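Local structure of CAG pathogenicity island protein 13 (Helicobacter pylori, 2G3V) at residues 42-56 and 89-103. The protein is of unknown function but is encoded by the cag pathogenicity island, whose genes specify a type IV secretion system, in which it may take part. Numbering follows the deposited sequence.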
loop_
_atom_site.group_PDB
_atom_site.type_symbol
_atom_site.label_atom_id
_atom_site.label_comp_id
_atom_site.label_asym_id
_atom_site.label_seq_id
_atom_site.Cartn_x
_atom_site.Cartn_y
_atom_site.Cartn_z
ATOM N N ILE A 42 9.506 -5.618 3.042
ATOM C CA ILE A 42 9.410 -4.894 4.319
ATOM C C ILE A 42 10.054 -3.505 4.312
ATOM O O ILE A 42 9.478 -2.543 4.820
ATOM C CB ILE A 42 10.037 -5.732 5.449
ATOM C CG1 ILE A 42 9.314 -7.087 5.528
ATOM C CG2 ILE A 42 9.956 -4.978 6.786
ATOM C CD1 ILE A 42 9.851 -8.032 6.631
ATOM N N ASP A 43 11.251 -3.396 3.753
ATOM C CA ASP A 43 11.921 -2.104 3.695
ATOM C C ASP A 43 11.139 -1.148 2.811
ATOM O O ASP A 43 11.084 0.057 3.080
ATOM C CB ASP A 43 13.336 -2.253 3.161
ATOM C CG ASP A 43 14.204 -3.093 4.063
ATOM O OD1 ASP A 43 13.845 -3.234 5.252
ATOM O OD2 ASP A 43 15.240 -3.602 3.587
ATOM N N GLN A 44 10.517 -1.686 1.765
ATOM C CA GLN A 44 9.721 -0.873 0.862
ATOM C C GLN A 44 8.483 -0.307 1.554
ATOM O O GLN A 44 8.071 0.824 1.309
ATOM C CB GLN A 44 9.284 -1.692 -0.350
ATOM C CG GLN A 44 9.935 -1.285 -1.658
ATOM C CD GLN A 44 9.349 -2.035 -2.837
ATOM O OE1 GLN A 44 9.708 -3.190 -3.108
ATOM N NE2 GLN A 44 8.418 -1.387 -3.542
ATOM N N ILE A 45 7.874 -1.108 2.410
ATOM C CA ILE A 45 6.700 -0.668 3.142
ATOM C C ILE A 45 7.130 0.415 4.132
ATOM O O ILE A 45 6.428 1.394 4.329
ATOM C CB ILE A 45 6.035 -1.860 3.902
ATOM C CG1 ILE A 45 5.522 -2.890 2.886
ATOM C CG2 ILE A 45 4.894 -1.361 4.809
ATOM C CD1 ILE A 45 4.895 -4.127 3.504
ATOM N N LYS A 46 8.297 0.227 4.735
ATOM C CA LYS A 46 8.844 1.176 5.716
ATOM C C LYS A 46 9.227 2.505 5.071
ATOM O O LYS A 46 8.991 3.564 5.631
ATOM C CB LYS A 46 10.074 0.562 6.402
ATOM C CG LYS A 46 10.769 1.482 7.362
ATOM C CD LYS A 46 9.914 1.744 8.572
ATOM C CE LYS A 46 10.670 2.594 9.579
ATOM N NZ LYS A 46 9.913 2.866 10.827
ATOM N N THR A 47 9.842 2.438 3.896
ATOM C CA THR A 47 10.231 3.646 3.179
ATOM C C THR A 47 8.980 4.469 2.830
ATOM O O THR A 47 8.983 5.688 2.940
ATOM C CB THR A 47 11.002 3.274 1.901
ATOM O OG1 THR A 47 12.071 2.399 2.269
ATOM C CG2 THR A 47 11.577 4.520 1.207
HETATM N N MSE A 48 7.908 3.804 2.421
HETATM C CA MSE A 48 6.688 4.522 2.065
HETATM C C MSE A 48 6.034 5.095 3.322
HETATM O O MSE A 48 5.589 6.260 3.358
HETATM C CB MSE A 48 5.711 3.592 1.332
HETATM C CG MSE A 48 6.258 3.049 0.023
HETATM SE SE MSE A 48 4.940 2.154 -1.034
HETATM C CE MSE A 48 4.982 0.409 -0.235
ATOM N N HIS A 49 5.974 4.276 4.362
ATOM C CA HIS A 49 5.387 4.704 5.621
ATOM C C HIS A 49 6.015 5.988 6.153
ATOM O O HIS A 49 5.322 6.840 6.706
ATOM C CB HIS A 49 5.512 3.595 6.669
ATOM C CG HIS A 49 5.155 4.034 8.055
ATOM N ND1 HIS A 49 6.019 4.746 8.859
ATOM C CD2 HIS A 49 4.009 3.899 8.767
ATOM C CE1 HIS A 49 5.424 5.027 10.005
ATOM N NE2 HIS A 49 4.202 4.526 9.975
ATOM N N ASP A 50 7.327 6.127 5.996
ATOM C CA ASP A 50 7.999 7.331 6.463
ATOM C C ASP A 50 7.689 8.489 5.524
ATOM O O ASP A 50 7.537 9.627 5.962
ATOM C CB ASP A 50 9.517 7.105 6.549
ATOM C CG ASP A 50 9.886 5.947 7.492
ATOM O OD1 ASP A 50 9.282 5.861 8.597
ATOM O OD2 ASP A 50 10.779 5.129 7.144
ATOM N N PHE A 51 7.585 8.184 4.233
ATOM C CA PHE A 51 7.295 9.180 3.214
ATOM C C PHE A 51 5.931 9.765 3.505
ATOM O O PHE A 51 5.757 10.985 3.561
ATOM C CB PHE A 51 7.295 8.532 1.833
ATOM C CG PHE A 51 6.888 9.455 0.722
ATOM C CD1 PHE A 51 7.740 10.463 0.290
ATOM C CD2 PHE A 51 5.653 9.304 0.099
ATOM C CE1 PHE A 51 7.373 11.312 -0.753
ATOM C CE2 PHE A 51 5.269 10.143 -0.945
ATOM C CZ PHE A 51 6.139 11.152 -1.372
ATOM N N PHE A 52 4.964 8.876 3.694
ATOM C CA PHE A 52 3.610 9.297 4.002
ATOM C C PHE A 52 3.591 10.207 5.249
ATOM O O PHE A 52 3.027 11.314 5.228
ATOM C CB PHE A 52 2.703 8.073 4.204
ATOM C CG PHE A 52 2.584 7.181 2.981
ATOM C CD1 PHE A 52 2.776 7.694 1.695
ATOM C CD2 PHE A 52 2.281 5.829 3.120
ATOM C CE1 PHE A 52 2.669 6.874 0.571
ATOM C CE2 PHE A 52 2.168 4.998 2.015
ATOM C CZ PHE A 52 2.363 5.517 0.732
ATOM N N LYS A 53 4.221 9.756 6.328
ATOM C CA LYS A 53 4.270 10.563 7.542
ATOM C C LYS A 53 4.861 11.942 7.243
ATOM O O LYS A 53 4.362 12.952 7.721
ATOM C CB LYS A 53 5.114 9.868 8.605
ATOM C CG LYS A 53 5.472 10.771 9.782
ATOM C CD LYS A 53 6.104 10.007 10.912
ATOM C CE LYS A 53 5.104 9.022 11.497
ATOM N NZ LYS A 53 5.597 8.348 12.736
ATOM N N GLN A 54 5.919 11.971 6.437
ATOM C CA GLN A 54 6.579 13.218 6.070
ATOM C C GLN A 54 5.699 14.164 5.266
ATOM O O GLN A 54 5.923 15.381 5.257
ATOM C CB GLN A 54 7.868 12.922 5.293
ATOM C CG GLN A 54 9.131 12.922 6.149
ATOM C CD GLN A 54 9.476 14.312 6.690
ATOM O OE1 GLN A 54 8.909 14.779 7.691
ATOM N NE2 GLN A 54 10.408 14.987 6.016
HETATM N N MSE A 55 4.679 13.643 4.601
HETATM C CA MSE A 55 3.848 14.535 3.817
HETATM C C MSE A 55 2.945 15.401 4.711
HETATM O O MSE A 55 2.954 16.636 4.618
HETATM C CB MSE A 55 3.038 13.716 2.812
HETATM C CG MSE A 55 3.899 12.887 1.875
HETATM SE SE MSE A 55 5.083 13.947 0.773
HETATM C CE MSE A 55 3.788 14.674 -0.400
ATOM N N HIS A 56 2.188 14.756 5.590
ATOM C CA HIS A 56 1.287 15.475 6.482
ATOM C C HIS A 56 2.008 16.137 7.667
ATOM O O HIS A 56 1.483 17.061 8.279
ATOM C CB HIS A 56 0.179 14.530 6.987
ATOM C CG HIS A 56 0.653 13.484 7.955
ATOM N ND1 HIS A 56 1.274 13.793 9.148
ATOM C CD2 HIS A 56 0.563 12.131 7.922
ATOM C CE1 HIS A 56 1.548 12.678 9.806
ATOM N NE2 HIS A 56 1.126 11.656 9.083
ATOM N N TYR A 89 -2.667 10.978 3.090
ATOM C CA TYR A 89 -1.377 10.592 3.632
ATOM C C TYR A 89 -1.429 10.284 5.122
ATOM O O TYR A 89 -0.644 9.483 5.630
ATOM C CB TYR A 89 -0.346 11.669 3.300
ATOM C CG TYR A 89 0.072 11.612 1.846
ATOM C CD1 TYR A 89 0.685 10.467 1.332
ATOM C CD2 TYR A 89 -0.151 12.688 0.983
ATOM C CE1 TYR A 89 1.070 10.390 0.007
ATOM C CE2 TYR A 89 0.228 12.619 -0.360
ATOM C CZ TYR A 89 0.841 11.466 -0.836
ATOM O OH TYR A 89 1.245 11.398 -2.146
ATOM N N ARG A 90 -2.366 10.904 5.827
ATOM C CA ARG A 90 -2.502 10.640 7.252
ATOM C C ARG A 90 -3.038 9.224 7.359
ATOM O O ARG A 90 -2.601 8.437 8.196
ATOM C CB ARG A 90 -3.484 11.617 7.893
ATOM C CG ARG A 90 -3.041 13.062 7.773
ATOM C CD ARG A 90 -3.648 13.937 8.853
ATOM N NE ARG A 90 -3.073 15.285 8.863
ATOM C CZ ARG A 90 -3.561 16.305 8.163
ATOM N NH1 ARG A 90 -4.633 16.127 7.397
ATOM N NH2 ARG A 90 -2.980 17.498 8.230
ATOM N N LEU A 91 -3.971 8.911 6.467
ATOM C CA LEU A 91 -4.627 7.614 6.414
ATOM C C LEU A 91 -3.712 6.552 5.787
ATOM O O LEU A 91 -3.850 5.364 6.070
ATOM C CB LEU A 91 -5.936 7.749 5.620
ATOM C CG LEU A 91 -7.036 6.694 5.787
ATOM C CD1 LEU A 91 -7.612 6.771 7.205
ATOM C CD2 LEU A 91 -8.127 6.934 4.760
ATOM N N LEU A 92 -2.790 6.984 4.932
ATOM C CA LEU A 92 -1.834 6.081 4.286
ATOM C C LEU A 92 -0.771 5.676 5.301
ATOM O O LEU A 92 -0.350 4.521 5.330
ATOM C CB LEU A 92 -1.154 6.763 3.088
ATOM C CG LEU A 92 -1.672 6.477 1.673
ATOM C CD1 LEU A 92 -3.191 6.412 1.661
ATOM C CD2 LEU A 92 -1.195 7.556 0.741
ATOM N N GLU A 93 -0.338 6.628 6.129
ATOM C CA GLU A 93 0.668 6.349 7.152
ATOM C C GLU A 93 0.091 5.341 8.135
ATOM O O GLU A 93 0.770 4.414 8.582
ATOM C CB GLU A 93 1.039 7.617 7.917
ATOM C CG GLU A 93 2.138 7.399 8.952
ATOM C CD GLU A 93 2.121 8.440 10.058
ATOM O OE1 GLU A 93 2.040 9.649 9.746
ATOM O OE2 GLU A 93 2.191 8.055 11.244
ATOM N N SER A 94 -1.179 5.537 8.467
ATOM C CA SER A 94 -1.873 4.650 9.386
ATOM C C SER A 94 -1.916 3.225 8.850
ATOM O O SER A 94 -1.554 2.279 9.544
ATOM C CB SER A 94 -3.306 5.151 9.623
ATOM O OG SER A 94 -3.316 6.441 10.212
ATOM N N GLU A 95 -2.366 3.069 7.610
ATOM C CA GLU A 95 -2.459 1.744 7.007
ATOM C C GLU A 95 -1.088 1.089 6.859
ATOM O O GLU A 95 -0.950 -0.110 7.069
ATOM C CB GLU A 95 -3.163 1.818 5.642
ATOM C CG GLU A 95 -4.560 2.412 5.716
ATOM C CD GLU A 95 -5.397 1.823 6.856
ATOM O OE1 GLU A 95 -5.532 0.576 6.922
ATOM O OE2 GLU A 95 -5.917 2.606 7.686
ATOM N N THR A 96 -0.065 1.859 6.506
ATOM C CA THR A 96 1.258 1.256 6.370
ATOM C C THR A 96 1.719 0.735 7.740
ATOM O O THR A 96 2.439 -0.265 7.838
ATOM C CB THR A 96 2.280 2.253 5.762
ATOM O OG1 THR A 96 2.296 3.472 6.505
ATOM C CG2 THR A 96 1.910 2.578 4.343
HETATM N N MSE A 97 1.263 1.402 8.795
HETATM C CA MSE A 97 1.585 1.033 10.167
HETATM C C MSE A 97 0.919 -0.288 10.575
HETATM O O MSE A 97 1.551 -1.160 11.180
HETATM C CB MSE A 97 1.122 2.143 11.112
HETATM C CG MSE A 97 2.156 3.196 11.444
HETATM SE SE MSE A 97 3.356 2.667 12.907
HETATM C CE MSE A 97 2.056 2.662 14.350
ATOM N N GLU A 98 -0.365 -0.421 10.253
ATOM C CA GLU A 98 -1.124 -1.631 10.587
ATOM C C GLU A 98 -0.537 -2.844 9.855
ATOM O O GLU A 98 -0.375 -3.907 10.452
ATOM C CB GLU A 98 -2.602 -1.455 10.210
ATOM C CG GLU A 98 -3.548 -2.446 10.870
ATOM C CD GLU A 98 -3.598 -2.268 12.383
ATOM O OE1 GLU A 98 -3.813 -1.117 12.844
ATOM O OE2 GLU A 98 -3.428 -3.274 13.104
ATOM N N LEU A 99 -0.230 -2.685 8.566
ATOM C CA LEU A 99 0.359 -3.770 7.767
ATOM C C LEU A 99 1.703 -4.183 8.379
ATOM O O LEU A 99 1.994 -5.377 8.537
ATOM C CB LEU A 99 0.565 -3.316 6.309
ATOM C CG LEU A 99 1.460 -4.137 5.354
ATOM C CD1 LEU A 99 0.874 -5.524 5.116
ATOM C CD2 LEU A 99 1.613 -3.390 4.044
ATOM N N LEU A 100 2.509 -3.187 8.734
ATOM C CA LEU A 100 3.814 -3.437 9.337
ATOM C C LEU A 100 3.655 -4.277 10.604
ATOM O O LEU A 100 4.425 -5.207 10.838
ATOM C CB LEU A 100 4.491 -2.107 9.669
ATOM C CG LEU A 100 5.863 -1.770 9.090
ATOM C CD1 LEU A 100 6.165 -2.569 7.837
ATOM C CD2 LEU A 100 5.895 -0.281 8.806
ATOM N N HIS A 101 2.660 -3.961 11.428
ATOM C CA HIS A 101 2.439 -4.738 12.649
ATOM C C HIS A 101 1.933 -6.129 12.321
ATOM O O HIS A 101 2.321 -7.104 12.976
ATOM C CB HIS A 101 1.456 -4.028 13.586
ATOM C CG HIS A 101 2.042 -2.830 14.251
ATOM N ND1 HIS A 101 3.217 -2.887 14.967
ATOM C CD2 HIS A 101 1.646 -1.537 14.276
ATOM C CE1 HIS A 101 3.523 -1.679 15.402
ATOM N NE2 HIS A 101 2.586 -0.841 14.995
ATOM N N ALA A 102 1.060 -6.213 11.314
ATOM C CA ALA A 102 0.527 -7.496 10.867
ATOM C C ALA A 102 1.726 -8.377 10.550
ATOM O O ALA A 102 1.817 -9.511 11.026
ATOM C CB ALA A 102 -0.329 -7.309 9.627
ATOM N N ILE A 103 2.658 -7.818 9.774
ATOM C CA ILE A 103 3.887 -8.491 9.376
ATOM C C ILE A 103 4.685 -8.965 10.601
ATOM O O ILE A 103 5.148 -10.102 10.648
ATOM C CB ILE A 103 4.761 -7.536 8.489
ATOM C CG1 ILE A 103 4.065 -7.308 7.140
ATOM C CG2 ILE A 103 6.177 -8.127 8.273
ATOM C CD1 ILE A 103 4.726 -6.280 6.238
HETATM O O HOH W 1 -0.864 16.412 10.057
#
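A chi1 of -177° in Glu-93 places CG opposite the backbone N, and the chain runs on extended, carrying its carboxylate across to His-56, whose chi1 of 71° sets CG between backbone N and carbonyl carbon and brings NE2 to that carboxylate. His-56 NE2 donates to Glu-93 OE1 at a modelled 2.3 Å, a very short value whose exact length is doubtful; the oxygen lies at the ring edge, near its plane, while Lys-53 O sits over one ring face. Glu-93 OE2 makes a long salt bridge to Lys-53 NZ (3.7 Å). A water donates to His-56 O and accepts from Arg-90 NE (2.8 Å from its oxygen), adding a further polar link.

Deeper in, Leu-92 CB lies over one face of the Phe-52 ring, 3.9 Å from its centroid, and Thr-96 CG2 meets the edge at CE2. Met-55 CG stands 3.9 Å from the Tyr-89 ring centroid, almost on the normal; Tyr-89 OH is hydrogen-bonded to Phe-125 O. Toward the other end, Ile-45 is a knob among Thr-96, Leu-99, Leu-100 and Ile-103, its CD1 meeting Ile-103 CD1 tip to tip at 3.5 Å.

The segment axes approach to 8.0 Å at 152°, so helices 35-57 and 82-105 pack as a near-antiparallel pair in this mainly helical chain, which has no strands. Its chemistry implies an apolar seam with a polar margin, where Lys-53 would probably favour the ionised form of Glu-93.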